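Local coordinates for acetyltransferase, GNAT family (Streptococcus agalactiae 2603V/R, PDB 2PC1), which probably transfers an acyl group, most likely acetyl from acetyl-coenzyme A as in other GNAT-family enzymes, to a substrate that is not known, at residues N28-I33 with P59-I64; A87-H92 with T113-A118; T149-V154 with V176-Q181. All coordinates share one frame; numbering follows the deposited sequence.

Contact 1. Residues N28-I33 with P59-I64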
ATOM      1  N   ASN A  28      13.488  -4.752 -14.361  1.00  9.46           N
ATOM      2  CA  ASN A  28      13.050  -5.898 -15.130  1.00 11.95           C
ATOM      3  C   ASN A  28      11.974  -6.715 -14.450  1.00 12.65           C
ATOM      4  O   ASN A  28      11.553  -7.740 -15.014  1.00 14.11           O
ATOM      5  CB  ASN A  28      14.217  -6.748 -15.614  1.00 13.11           C
ATOM      6  CG  ASN A  28      14.792  -7.633 -14.557  1.00 13.26           C
ATOM      7  OD1 ASN A  28      14.394  -7.638 -13.391  1.00 15.82           O
ATOM      8  ND2 ASN A  28      15.798  -8.425 -14.985  1.00 17.12           N
ATOM      9  N   GLU A  29      11.464  -6.250 -13.304  1.00  9.95           N
ATOM     10  CA  GLU A  29      10.331  -6.901 -12.657  1.00 10.63           C
ATOM     11  C   GLU A  29       8.990  -6.286 -13.041  1.00  9.88           C
ATOM     12  O   GLU A  29       7.950  -6.708 -12.527  1.00 10.02           O
ATOM     13  CB  GLU A  29      10.529  -6.879 -11.146  1.00 12.42           C
ATOM     14  CG  GLU A  29      11.742  -7.714 -10.778  1.00 13.05           C
ATOM     15  CD  GLU A  29      12.028  -7.776  -9.305  1.00 14.98           C
ATOM     16  OE1 GLU A  29      12.216  -6.722  -8.669  1.00 11.80           O
ATOM     17  OE2 GLU A  29      12.094  -8.915  -8.772  1.00 20.06           O
ATOM     18  N   ILE A  30       9.001  -5.326 -13.966  1.00 10.92           N
ATOM     19  CA  ILE A  30       7.790  -4.639 -14.332  1.00 11.54           C
ATOM     20  C   ILE A  30       6.659  -5.595 -14.770  1.00 12.28           C
ATOM     21  O   ILE A  30       5.520  -5.420 -14.332  1.00 11.60           O
ATOM     22  CB  ILE A  30       8.062  -3.517 -15.404  1.00 13.00           C
ATOM     23  CG1 ILE A  30       6.775  -2.778 -15.776  1.00 12.31           C
ATOM     24  CG2 ILE A  30       8.688  -4.070 -16.690  1.00 14.44           C
ATOM     25  CD1 ILE A  30       6.156  -2.021 -14.634  1.00 15.79           C
ATOM     26  N   ASP A  31       6.947  -6.612 -15.578  1.00 10.68           N
ATOM     27  CA  ASP A  31       5.878  -7.484 -16.054  1.00 13.02           C
ATOM     28  C   ASP A  31       5.325  -8.331 -14.936  1.00 13.07           C
ATOM     29  O   ASP A  31       4.112  -8.549 -14.856  1.00 13.09           O
ATOM     30  CB  ASP A  31       6.358  -8.372 -17.203  1.00 13.83           C
ATOM     31  CG  ASP A  31       6.654  -7.592 -18.459  1.00 19.78           C
ATOM     32  OD1 ASP A  31       6.122  -6.482 -18.621  1.00 20.94           O
ATOM     33  OD2 ASP A  31       7.452  -8.086 -19.275  1.00 29.14           O
ATOM     34  N   GLN A  32       6.177  -8.833 -14.051  1.00 11.29           N
ATOM     35  CA  GLN A  32       5.746  -9.590 -12.923  1.00 11.26           C
ATOM     36  C   GLN A  32       4.856  -8.740 -12.025  1.00 11.56           C
ATOM     37  O   GLN A  32       3.881  -9.215 -11.480  1.00 11.07           O
ATOM     38  CB  GLN A  32       6.931 -10.118 -12.109  1.00 13.65           C
ATOM     39  CG  GLN A  32       7.743 -11.191 -12.763  1.00 15.98           C
ATOM     40  CD  GLN A  32       9.067 -11.345 -12.041  1.00 18.99           C
ATOM     41  OE1 GLN A  32       9.145 -11.956 -10.977  1.00 29.87           O
ATOM     42  NE2 GLN A  32      10.107 -10.743 -12.594  1.00 21.56           N
ATOM     43  N   ILE A  33       5.242  -7.487 -11.796  1.00  9.65           N
ATOM     44  CA  ILE A  33       4.432  -6.610 -10.971  1.00 10.41           C
ATOM     45  C   ILE A  33       3.088  -6.398 -11.660  1.00 10.57           C
ATOM     46  O   ILE A  33       2.062  -6.425 -11.012  1.00 10.60           O
ATOM     47  CB  ILE A  33       5.159  -5.276 -10.697  1.00 10.85           C
ATOM     48  CG1 ILE A  33       6.417  -5.530  -9.847  1.00 11.60           C
ATOM     49  CG2 ILE A  33       4.210  -4.277 -10.036  1.00 11.53           C
ATOM     50  CD1 ILE A  33       7.391  -4.370  -9.819  1.00 11.45           C
ATOM     51  N   PRO A  59      -3.817   1.474 -11.235  1.00 15.12           N
ATOM     52  CA  PRO A  59      -2.417   1.728 -11.547  1.00 16.86           C
ATOM     53  C   PRO A  59      -2.032   1.003 -12.822  1.00 16.84           C
ATOM     54  O   PRO A  59      -2.265  -0.205 -12.945  1.00 17.01           O
ATOM     55  CB  PRO A  59      -1.676   1.155 -10.338  1.00 17.77           C
ATOM     56  CG  PRO A  59      -2.677   0.468  -9.517  1.00 16.61           C
ATOM     57  CD  PRO A  59      -3.954   0.459 -10.177  1.00 13.93           C
ATOM     58  N   ASN A  60      -1.457   1.719 -13.778  1.00 16.21           N
ATOM     59  CA  ASN A  60      -1.053   1.109 -15.030  1.00 15.36           C
ATOM     60  C   ASN A  60       0.468   0.964 -15.104  1.00 15.31           C
ATOM     61  O   ASN A  60       1.185   1.295 -14.168  1.00 14.57           O
ATOM     62  CB  ASN A  60      -1.610   1.886 -16.221  1.00 17.09           C
ATOM     63  CG  ASN A  60      -1.172   3.324 -16.247  1.00 21.75           C
ATOM     64  OD1 ASN A  60      -0.034   3.652 -15.908  1.00 22.32           O
ATOM     65  ND2 ASN A  60      -2.086   4.206 -16.673  1.00 28.03           N
ATOM     66  N   ARG A  61       0.962   0.450 -16.223  1.00 13.20           N
ATOM     67  CA  ARG A  61       2.377   0.158 -16.375  0.50 15.17           C
ATOM     68  C   ARG A  61       3.204   1.423 -16.146  1.00 14.53           C
ATOM     69  O   ARG A  61       4.238   1.394 -15.511  1.00 14.42           O
ATOM     70  CB  ARG A  61       2.620  -0.419 -17.774  0.50 14.39           C
ATOM     71  CG  ARG A  61       4.067  -0.728 -18.152  0.50 16.44           C
ATOM     72  CD  ARG A  61       4.120  -1.493 -19.479  0.50 17.63           C
ATOM     73  NE  ARG A  61       3.562  -2.832 -19.299  0.50 15.30           N
ATOM     74  CZ  ARG A  61       4.269  -3.943 -19.078  0.50  8.70           C
ATOM     75  NH1 ARG A  61       5.592  -3.910 -19.048  0.50 15.33           N
ATOM     76  NH2 ARG A  61       3.637  -5.091 -18.881  0.50 15.11           N
ATOM     77  N   ASN A  62       2.733   2.535 -16.698  1.00 15.41           N
ATOM     78  CA  ASN A  62       3.432   3.800 -16.492  1.00 16.19           C
ATOM     79  C   ASN A  62       3.467   4.242 -15.039  1.00 15.28           C
ATOM     80  O   ASN A  62       4.458   4.822 -14.578  1.00 15.71           O
ATOM     81  CB  ASN A  62       2.836   4.913 -17.352  1.00 17.41           C
ATOM     82  CG  ASN A  62       3.088   4.706 -18.841  1.00 19.09           C
ATOM     83  OD1 ASN A  62       4.053   4.057 -19.254  1.00 23.27           O
ATOM     84  ND2 ASN A  62       2.196   5.252 -19.655  1.00 29.80           N
ATOM     85  N   ASP A  63       2.383   4.015 -14.307  1.00 14.14           N
ATOM     86  CA  ASP A  63       2.384   4.310 -12.881  1.00 15.47           C
ATOM     87  C   ASP A  63       3.468   3.510 -12.159  1.00 12.63           C
ATOM     88  O   ASP A  63       4.201   4.039 -11.325  1.00 13.10           O
ATOM     89  CB  ASP A  63       1.041   4.010 -12.234  1.00 14.88           C
ATOM     90  CG  ASP A  63      -0.071   4.911 -12.740  1.00 20.79           C
ATOM     91  OD1 ASP A  63       0.108   6.150 -12.662  1.00 27.91           O
ATOM     92  OD2 ASP A  63      -1.114   4.406 -13.217  1.00 18.39           O
ATOM     93  N   ILE A  64       3.572   2.229 -12.475  1.00 12.59           N
ATOM     94  CA  ILE A  64       4.548   1.380 -11.813  1.00 12.27           C
ATOM     95  C   ILE A  64       5.973   1.711 -12.241  1.00 11.46           C
ATOM     96  O   ILE A  64       6.895   1.750 -11.411  1.00 11.22           O
ATOM     97  CB  ILE A  64       4.216  -0.094 -12.043  1.00 12.20           C
ATOM     98  CG1 ILE A  64       2.822  -0.426 -11.492  1.00 12.95           C
ATOM     99  CG2 ILE A  64       5.260  -0.989 -11.398  1.00 14.05           C
ATOM    100  CD1 ILE A  64       2.531   0.079 -10.117  1.00 15.38           C
TER
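The guanidinium of Arg61 presents its edge to the carboxylate of Asp31. Asp31 OD1 lies in the guanidinium plane, and the carboxylate is turned 59° against that plane. CG1 of Ile30 approaches the same guanidinium obliquely, 3.7 Å from Arg61 NH1. In the conformer described, one of two, the grip is end-on, and both terminal nitrogens go to one oxygen. Arg61 NH1 donates to Asp31 OD1 at 2.7 Å, nearly in line with the C-O bond. Arg61 NH2 reaches the same Asp31 OD1 at 2.9 Å, on its anti side but tilted out of the carboxylate plane. Arg61 runs out extended and then bends at chi3 (-68°), which brings its head round to the aspartate. This salt bridge is at the surface.

Beneath it the contact is apolar. CD1 of Ile30 meets CG2 of Ile64 at 3.5 Å. CG2 of Ile33 touches the same Ile64 methyl at 3.7 Å. Met34 also packs on Arg61 and Ile64, and Tyr85 of strand 81-91 lies against Ile33 and Ile64. The start of helix 61-70 is fixed by a capping box. Asp63 N donates to Asn60 OD1 at 2.9 Å, and Asn60 N donates to Asp63 OD2 at 2.8 Å. The arrangement is a helix-helix contact between the starts of helices 30-46 and 61-70, which precede the central strands of the GNAT fold.

Contact 2. Residues A87-H92 with T113-A118. With SO4 (sulfate ion), chain B.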
ATOM      1  N   ALA A  87       4.003   0.856  -3.220  1.00 10.61           N
ATOM      2  CA  ALA A  87       4.781   2.071  -3.354  1.00 10.20           C
ATOM      3  C   ALA A  87       4.889   2.737  -1.990  1.00 11.38           C
ATOM      4  O   ALA A  87       3.875   2.869  -1.290  1.00 12.75           O
ATOM      5  CB  ALA A  87       4.110   3.023  -4.323  1.00 11.86           C
ATOM      6  N   VAL A  88       6.070   3.165  -1.624  1.00 10.57           N
ATOM      7  CA  VAL A  88       6.356   3.793  -0.334  1.00  9.49           C
ATOM      8  C   VAL A  88       6.928   5.168  -0.651  1.00 11.19           C
ATOM      9  O   VAL A  88       7.977   5.279  -1.296  1.00 12.84           O
ATOM     10  CB  VAL A  88       7.366   2.968   0.479  1.00 11.89           C
ATOM     11  CG1 VAL A  88       7.667   3.661   1.794  1.00 13.85           C
ATOM     12  CG2 VAL A  88       6.835   1.573   0.708  1.00 12.58           C
ATOM     13  N   ILE A  89       6.245   6.217  -0.183  1.00 10.65           N
ATOM     14  CA  ILE A  89       6.657   7.577  -0.481  1.00 11.44           C
ATOM     15  C   ILE A  89       6.900   8.336   0.815  1.00 11.79           C
ATOM     16  O   ILE A  89       6.032   8.374   1.693  1.00 10.62           O
ATOM     17  CB  ILE A  89       5.573   8.303  -1.278  1.00 12.74           C
ATOM     18  CG1 ILE A  89       5.250   7.535  -2.570  1.00 14.43           C
ATOM     19  CG2 ILE A  89       6.035   9.718  -1.608  1.00 14.65           C
ATOM     20  CD1 ILE A  89       4.168   8.163  -3.423  1.00 18.56           C
ATOM     21  N   ASP A  90       8.080   8.938   0.921  1.00 11.23           N
ATOM     22  CA  ASP A  90       8.461   9.763   2.047  1.00 11.99           C
ATOM     23  C   ASP A  90       8.208  11.201   1.655  1.00 11.94           C
ATOM     24  O   ASP A  90       8.875  11.743   0.791  1.00 14.18           O
ATOM     25  CB  ASP A  90       9.955   9.524   2.340  1.00 12.98           C
ATOM     26  CG  ASP A  90      10.502  10.298   3.513  1.00 13.87           C
ATOM     27  OD1 ASP A  90       9.762  10.976   4.247  1.00 14.00           O
ATOM     28  OD2 ASP A  90      11.755  10.232   3.687  1.00 16.44           O
ATOM     29  N   GLY A  91       7.269  11.847   2.322  1.00 12.79           N
ATOM     30  CA  GLY A  91       6.963  13.235   2.022  1.00 14.45           C
ATOM     31  C   GLY A  91       5.552  13.554   2.447  1.00 12.76           C
ATOM     32  O   GLY A  91       5.095  13.077   3.459  1.00 12.86           O
ATOM     33  N   HIS A  92       4.848  14.318   1.631  1.00 11.96           N
ATOM     34  CA  HIS A  92       3.568  14.881   1.983  1.00 12.69           C
ATOM     35  C   HIS A  92       2.524  14.552   0.916  1.00 13.61           C
ATOM     36  O   HIS A  92       2.817  14.622  -0.280  1.00 14.23           O
ATOM     37  CB  HIS A  92       3.708  16.384   2.092  1.00 12.45           C
ATOM     38  CG  HIS A  92       2.517  17.059   2.677  1.00 14.72           C
ATOM     39  ND1 HIS A  92       2.243  17.028   4.024  1.00 13.70           N
ATOM     40  CD2 HIS A  92       1.528  17.782   2.104  1.00 15.54           C
ATOM     41  CE1 HIS A  92       1.142  17.719   4.253  1.00 15.48           C
ATOM     42  NE2 HIS A  92       0.683  18.176   3.100  1.00 15.23           N
ATOM     43  N   THR A 113       3.959   7.148   3.321  1.00  9.96           N
ATOM     44  CA  THR A 113       2.666   6.698   2.864  0.50  9.72           C
ATOM     45  C   THR A 113       2.842   5.464   1.986  1.00 11.52           C
ATOM     46  O   THR A 113       3.777   5.396   1.195  1.00 11.72           O
ATOM     47  CB  THR A 113       1.918   7.814   2.068  0.50 11.00           C
ATOM     48  OG1 THR A 113       1.944   9.042   2.822  0.50  7.11           O
ATOM     49  CG2 THR A 113       0.474   7.408   1.804  0.50  7.68           C
ATOM     50  N   PHE A 114       1.951   4.502   2.135  1.00 10.22           N
ATOM     51  CA  PHE A 114       1.925   3.340   1.271  1.00 11.30           C
ATOM     52  C   PHE A 114       0.779   3.479   0.306  1.00 12.22           C
ATOM     53  O   PHE A 114      -0.328   3.755   0.730  1.00 13.71           O
ATOM     54  CB  PHE A 114       1.717   2.031   2.062  1.00 11.29           C
ATOM     55  CG  PHE A 114       2.788   1.699   3.080  1.00 10.77           C
ATOM     56  CD1 PHE A 114       4.013   2.334   3.151  1.00 10.48           C
ATOM     57  CD2 PHE A 114       2.516   0.709   4.030  1.00 12.43           C
ATOM     58  CE1 PHE A 114       4.939   1.978   4.120  1.00 11.10           C
ATOM     59  CE2 PHE A 114       3.450   0.350   4.992  1.00 13.25           C
ATOM     60  CZ  PHE A 114       4.645   0.973   5.042  1.00 10.85           C
ATOM     61  N   HIS A 115       1.043   3.249  -0.978  1.00 12.05           N
ATOM     62  CA  HIS A 115       0.032   3.270  -2.025  1.00 12.88           C
ATOM     63  C   HIS A 115       0.178   2.013  -2.867  1.00 12.98           C
ATOM     64  O   HIS A 115       1.211   1.332  -2.821  1.00 11.83           O
ATOM     65  CB  HIS A 115       0.252   4.452  -2.982  1.00 14.85           C
ATOM     66  CG  HIS A 115       0.276   5.806  -2.338  1.00 18.95           C
ATOM     67  ND1 HIS A 115      -0.865   6.511  -2.058  1.00 29.92           N
ATOM     68  CD2 HIS A 115       1.314   6.613  -2.014  1.00 28.65           C
ATOM     69  CE1 HIS A 115      -0.534   7.690  -1.557  1.00 19.62           C
ATOM     70  NE2 HIS A 115       0.784   7.774  -1.511  1.00 29.01           N
ATOM     71  N   ARG A 116      -0.836   1.728  -3.669  1.00 12.31           N
ATOM     72  CA  ARG A 116      -0.736   0.719  -4.721  1.00 11.83           C
ATOM     73  C   ARG A 116      -0.341  -0.638  -4.161  1.00 12.18           C
ATOM     74  O   ARG A 116       0.471  -1.366  -4.734  1.00 14.39           O
ATOM     75  CB  ARG A 116       0.183   1.186  -5.851  1.00 12.24           C
ATOM     76  CG  ARG A 116      -0.446   2.333  -6.601  1.00 14.32           C
ATOM     77  CD  ARG A 116       0.452   2.936  -7.664  1.00 13.86           C
ATOM     78  NE  ARG A 116       1.582   3.714  -7.143  1.00 12.53           N
ATOM     79  CZ  ARG A 116       1.473   4.935  -6.639  1.00 14.81           C
ATOM     80  NH1 ARG A 116       0.289   5.497  -6.482  1.00 15.07           N
ATOM     81  NH2 ARG A 116       2.567   5.585  -6.262  1.00 13.73           N
ATOM     82  N   ILE A 117      -0.914  -0.992  -3.023  1.00 12.32           N
ATOM     83  CA  ILE A 117      -0.613  -2.239  -2.382  1.00 12.15           C
ATOM     84  C   ILE A 117      -1.325  -3.370  -3.103  1.00 13.42           C
ATOM     85  O   ILE A 117      -2.539  -3.369  -3.240  1.00 13.73           O
ATOM     86  CB  ILE A 117      -1.021  -2.220  -0.903  1.00 12.66           C
ATOM     87  CG1 ILE A 117      -0.246  -1.138  -0.147  1.00 13.63           C
ATOM     88  CG2 ILE A 117      -0.756  -3.595  -0.263  1.00 14.08           C
ATOM     89  CD1 ILE A 117      -0.811  -0.823   1.207  1.00 14.38           C
ATOM     90  N   ALA A 118      -0.566  -4.354  -3.553  1.00 13.65           N
ATOM     91  CA  ALA A 118      -1.128  -5.493  -4.249  1.00 14.51           C
ATOM     92  C   ALA A 118      -0.561  -6.730  -3.632  1.00 15.87           C
ATOM     93  O   ALA A 118       0.652  -6.894  -3.504  1.00 13.67           O
ATOM     94  CB  ALA A 118      -0.811  -5.435  -5.708  1.00 13.78           C
TER
HETATM   95  S   SO4 B 183      -4.233   3.296  -4.148  1.00 21.48           S
HETATM   96  O1  SO4 B 183      -3.428   2.294  -4.803  1.00 33.82           O
HETATM   97  O2  SO4 B 183      -3.967   3.240  -2.714  1.00 46.73           O
HETATM   98  O3  SO4 B 183      -3.950   4.627  -4.647  1.00 37.05           O
HETATM   99  O4  SO4 B 183      -5.633   2.955  -4.379  1.00 25.08           O
HETATM  100  O   HOH W   1       4.148  10.465   2.159  1.00 12.52           O
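Strands 87-91 and 113-115 run antiparallel, with axes 4.8 Å apart and directions 151° apart. Ala87 with His115 and Ile89 with Thr113 are hydrogen-bonded pairs. Val88 with Phe114 is the non-hydrogen-bonded pair between them. The bonds Ala87 N to His115 O, His115 N to Ala87 O, Ile89 N to Thr113 O and Thr113 N to Ile89 O are all 2.9 Å. A water is hydrogen-bonded to Ile89 O and, in the conformer described, to Thr113 OG1.

On one face Val88 and Phe114 lie side by side and point the same way. CG2 of Val88 approaches CD1 of Phe114 at 3.8 Å, obliquely to the ring. Leu136 of helix 127-139 packs on both. On the other face Ile89 crosses His115 at about a right angle, and its CD1 comes within 3.5 Å of His115 CD2. The Arg116 chain bends at chi3 (-72°) and lays its guanidinium beside Ala87, with NH2 3.6 Å from Ala87 CB. Arg116 NE forms a salt bridge with Asp67, and NH1 is hydrogen-bonded to Tyr58 OH.

The chain turns a corner at Arg116, whose backbone N donates to sulfate O1 at 2.9 Å. This sulfate, probably from the crystallisation liquor, is also hydrogen-bonded by Tyr58, Gln51 and Trp52. The break at Arg116 in strand 111-119, beside parallel strand 144-149, is consistent with the bulged central strand of the GNAT fold, where relatives bind acetyl-coenzyme A.

Contact 3. Residues T149-V154 with V176-Q181; sequences THEKNV and VRLAYQ
Thr149 and Leu178 form an antiparallel hydrogen-bonded pair where strand 144-149 of the GNAT sheet ends beside strand 177-183. Leu178 N donates to Thr149 O at 2.8 Å, and Thr149 N returns a bond to Leu178 O at 2.9 Å. Past this pair the chain leaves the sheet in a type I turn from His150 to Asn153.

Arg177 closes on the start of the turn. Its chain bends at chi2 (-69°), which brings CD within 3.4 Å of Thr149 O and the guanidinium beside the imidazole. His150 CD2 lies over one guanidinium face, toward its rim and 3.5 Å from Arg177 NH1. The two planes are 55° apart, and this is not a parallel stack. Glu151 and Leu178 cross at about a right angle, with their CG atoms 4.0 Å apart. CG2 of Thr149 approaches the Tyr180 ring obliquely.

The second shell fixes these groups. Arg177 NH1 donates to Val176 O, and NH2 forms a salt bridge with Asp174. His150 is held at both ring nitrogens. NE2 is hydrogen-bonded to Asp50, and ND1 accepts from Lys152 N in the ring plane. The turn is closed by a hydrogen bond from Asn153 N to His150 O. Asn153 then caps helix 154-162 through Met156 N. His150 N is buried here without a partner.

A water joins the two segments. It accepts from Glu151 N at 2.8 Å and donates to Val176 O at 2.6 Å. The same water sits 3.3 Å above the centre of the His150 ring.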
ATOM      1  N   THR A 149      -7.591   3.871   2.155  1.00 11.87           N
ATOM      2  CA  THR A 149      -8.202   2.846   1.334  1.00 13.57           C
ATOM      3  C   THR A 149      -9.646   3.159   1.045  1.00 13.68           C
ATOM      4  O   THR A 149     -10.265   4.033   1.638  1.00 12.09           O
ATOM      5  CB  THR A 149      -8.033   1.446   1.964  1.00 15.24           C
ATOM      6  OG1 THR A 149      -8.274   0.439   0.977  1.00 16.06           O
ATOM      7  CG2 THR A 149      -8.933   1.235   3.110  1.00 14.88           C
ATOM      8  N   HIS A 150     -10.182   2.419   0.092  1.00 12.41           N
ATOM      9  CA  HIS A 150     -11.559   2.561  -0.312  1.00 11.72           C
ATOM     10  C   HIS A 150     -12.475   2.044   0.783  1.00 11.33           C
ATOM     11  O   HIS A 150     -12.163   1.077   1.497  1.00 11.52           O
ATOM     12  CB  HIS A 150     -11.782   1.738  -1.597  1.00 12.67           C
ATOM     13  CG  HIS A 150     -13.039   2.057  -2.352  1.00 13.91           C
ATOM     14  ND1 HIS A 150     -14.298   1.604  -1.984  1.00 13.72           N
ATOM     15  CD2 HIS A 150     -13.208   2.708  -3.531  1.00 15.61           C
ATOM     16  CE1 HIS A 150     -15.191   2.010  -2.881  1.00 11.54           C
ATOM     17  NE2 HIS A 150     -14.551   2.690  -3.822  1.00 16.17           N
ATOM     18  N   GLU A 151     -13.655   2.653   0.864  1.00 12.05           N
ATOM     19  CA  GLU A 151     -14.636   2.247   1.819  1.00 12.92           C
ATOM     20  C   GLU A 151     -15.035   0.794   1.700  1.00 12.62           C
ATOM     21  O   GLU A 151     -15.410   0.171   2.692  1.00 13.02           O
ATOM     22  CB  GLU A 151     -15.887   3.128   1.676  1.00 14.64           C
ATOM     23  CG  GLU A 151     -15.680   4.537   2.177  1.00 16.48           C
ATOM     24  CD  GLU A 151     -16.893   5.402   1.934  1.00 21.40           C
ATOM     25  OE1 GLU A 151     -17.374   5.472   0.781  1.00 25.04           O
ATOM     26  OE2 GLU A 151     -17.362   5.999   2.902  1.00 22.54           O
ATOM     27  N   LYS A 152     -15.013   0.257   0.476  1.00 11.40           N
ATOM     28  CA  LYS A 152     -15.405  -1.126   0.262  1.00 11.66           C
ATOM     29  C   LYS A 152     -14.262  -2.130   0.461  1.00 11.83           C
ATOM     30  O   LYS A 152     -14.477  -3.339   0.439  1.00 13.07           O
ATOM     31  CB  LYS A 152     -15.992  -1.302  -1.138  1.00 13.25           C
ATOM     32  CG  LYS A 152     -17.294  -0.572  -1.317  1.00 14.31           C
ATOM     33  CD  LYS A 152     -17.871  -0.800  -2.695  1.00 12.38           C
ATOM     34  CE  LYS A 152     -19.108   0.063  -2.916  1.00 17.16           C
ATOM     35  NZ  LYS A 152     -19.647  -0.049  -4.310  1.00 18.93           N
ATOM     36  N   ASN A 153     -13.048  -1.630   0.688  1.00 11.18           N
ATOM     37  CA  ASN A 153     -11.850  -2.480   0.827  1.00 11.57           C
ATOM     38  C   ASN A 153     -11.673  -2.933   2.271  1.00  9.02           C
ATOM     39  O   ASN A 153     -10.770  -2.511   2.998  1.00 10.97           O
ATOM     40  CB  ASN A 153     -10.600  -1.841   0.249  1.00 11.60           C
ATOM     41  CG  ASN A 153      -9.550  -2.867  -0.129  1.00 12.39           C
ATOM     42  OD1 ASN A 153      -9.478  -3.939   0.476  1.00 11.88           O
ATOM     43  ND2 ASN A 153      -8.775  -2.579  -1.172  1.00 12.40           N
ATOM     44  N   VAL A 154     -12.584  -3.791   2.667  1.00 11.02           N
ATOM     45  CA  VAL A 154     -12.605  -4.267   4.040  1.00 11.44           C
ATOM     46  C   VAL A 154     -11.360  -5.087   4.301  1.00 11.21           C
ATOM     47  O   VAL A 154     -10.846  -5.080   5.428  1.00 10.81           O
ATOM     48  CB  VAL A 154     -13.911  -5.047   4.345  1.00 14.18           C
ATOM     49  CG1 VAL A 154     -13.819  -5.762   5.704  1.00 18.87           C
ATOM     50  CG2 VAL A 154     -15.063  -4.086   4.336  1.00 20.31           C
ATOM     51  N   VAL A 176     -14.122   9.334  -1.950  1.00 17.19           N
ATOM     52  CA  VAL A 176     -13.786   9.257  -0.519  1.00 16.96           C
ATOM     53  C   VAL A 176     -12.803   8.137  -0.265  1.00 15.75           C
ATOM     54  O   VAL A 176     -12.891   7.056  -0.842  1.00 15.63           O
ATOM     55  CB  VAL A 176     -15.032   8.978   0.350  1.00 17.37           C
ATOM     56  CG1 VAL A 176     -14.687   9.071   1.834  1.00 22.19           C
ATOM     57  CG2 VAL A 176     -16.169   9.948   0.013  1.00 23.01           C
ATOM     58  N   ARG A 177     -11.856   8.395   0.615  1.00 11.90           N
ATOM     59  CA  ARG A 177     -11.012   7.332   1.117  1.00 11.47           C
ATOM     60  C   ARG A 177     -10.983   7.418   2.635  1.00 10.90           C
ATOM     61  O   ARG A 177     -11.108   8.496   3.219  1.00 11.58           O
ATOM     62  CB  ARG A 177      -9.588   7.400   0.545  1.00 12.77           C
ATOM     63  CG  ARG A 177      -9.490   7.103  -0.983  1.00 13.65           C
ATOM     64  CD  ARG A 177      -9.792   5.643  -1.272  1.00 18.66           C
ATOM     65  NE  ARG A 177      -9.647   5.222  -2.678  1.00 18.90           N
ATOM     66  CZ  ARG A 177     -10.592   5.346  -3.612  1.00 23.63           C
ATOM     67  NH1 ARG A 177     -11.771   5.927  -3.358  1.00 18.50           N
ATOM     68  NH2 ARG A 177     -10.342   4.891  -4.845  1.00 25.07           N
ATOM     69  N   LEU A 178     -10.806   6.259   3.249  1.00  9.13           N
ATOM     70  CA  LEU A 178     -10.639   6.116   4.693  1.00  9.00           C
ATOM     71  C   LEU A 178      -9.171   6.231   5.010  1.00  9.89           C
ATOM     72  O   LEU A 178      -8.365   5.502   4.447  1.00 11.33           O
ATOM     73  CB  LEU A 178     -11.183   4.775   5.145  1.00 10.08           C
ATOM     74  CG  LEU A 178     -12.650   4.518   4.821  1.00 10.00           C
ATOM     75  CD1 LEU A 178     -13.065   3.168   5.317  1.00 12.80           C
ATOM     76  CD2 LEU A 178     -13.571   5.590   5.437  1.00 12.42           C
ATOM     77  N   ALA A 179      -8.811   7.144   5.897  1.00  9.07           N
ATOM     78  CA  ALA A 179      -7.444   7.483   6.175  1.00  9.33           C
ATOM     79  C   ALA A 179      -7.004   6.880   7.505  1.00  9.29           C
ATOM     80  O   ALA A 179      -7.720   6.982   8.510  1.00 10.15           O
ATOM     81  CB  ALA A 179      -7.326   8.989   6.254  1.00 12.93           C
ATOM     82  N   TYR A 180      -5.815   6.297   7.528  1.00  8.10           N
ATOM     83  CA  TYR A 180      -5.252   5.550   8.637  1.00  8.90           C
ATOM     84  C   TYR A 180      -3.830   6.036   8.949  1.00 10.12           C
ATOM     85  O   TYR A 180      -3.066   6.391   8.047  1.00  9.33           O
ATOM     86  CB  TYR A 180      -5.184   4.071   8.302  1.00  9.72           C
ATOM     87  CG  TYR A 180      -6.512   3.387   8.259  1.00  9.12           C
ATOM     88  CD1 TYR A 180      -7.309   3.426   7.140  1.00  9.43           C
ATOM     89  CD2 TYR A 180      -6.975   2.686   9.352  1.00  8.87           C
ATOM     90  CE1 TYR A 180      -8.521   2.795   7.085  1.00 10.01           C
ATOM     91  CE2 TYR A 180      -8.207   2.034   9.323  1.00 10.77           C
ATOM     92  CZ  TYR A 180      -8.972   2.091   8.187  1.00 10.50           C
ATOM     93  OH  TYR A 180     -10.192   1.444   8.117  1.00 11.76           O
ATOM     94  N   GLN A 181      -3.462   6.009  10.231  1.00  8.30           N
ATOM     95  CA  GLN A 181      -2.133   6.409  10.665  1.00  9.17           C
ATOM     96  C   GLN A 181      -1.630   5.480  11.759  1.00  9.90           C
ATOM     97  O   GLN A 181      -2.379   5.101  12.663  1.00  9.78           O
ATOM     98  CB  GLN A 181      -2.172   7.850  11.161  1.00  9.93           C
ATOM     99  CG  GLN A 181      -0.846   8.425  11.639  1.00 10.27           C
ATOM    100  CD  GLN A 181      -0.952   9.893  12.017  1.00  9.99           C
ATOM    101  OE1 GLN A 181      -2.033  10.422  12.217  1.00 11.58           O
ATOM    102  NE2 GLN A 181       0.196  10.556  12.130  1.00 11.34           N
TER
HETATM  103  O   HOH W   2     -14.237   4.831  -0.870  1.00 22.19           O

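Contacts 2 and 3 belong to the same sheet. Contact 1 joins two helices and touches contact 2 through Pro59 CB and Arg116 CD, 3.9 Å apart. Contacts 1 and 3 lie on opposite sides of the chain's centre. The centre of contact 2 lies about 6 Å from it, that of contact 3 about 11 Å and that of contact 1 about 15 Å. Contacts 2 and 3 each have four buried touching residues, contact 1 two. Contact 2 is a backbone ladder. Contact 3 has one bridge pair, then a turn that packs on the neighbouring strand through Arg177, Leu178 and a water. Contact 1 has no backbone bond between its segments; isoleucines pack beneath an exposed salt bridge.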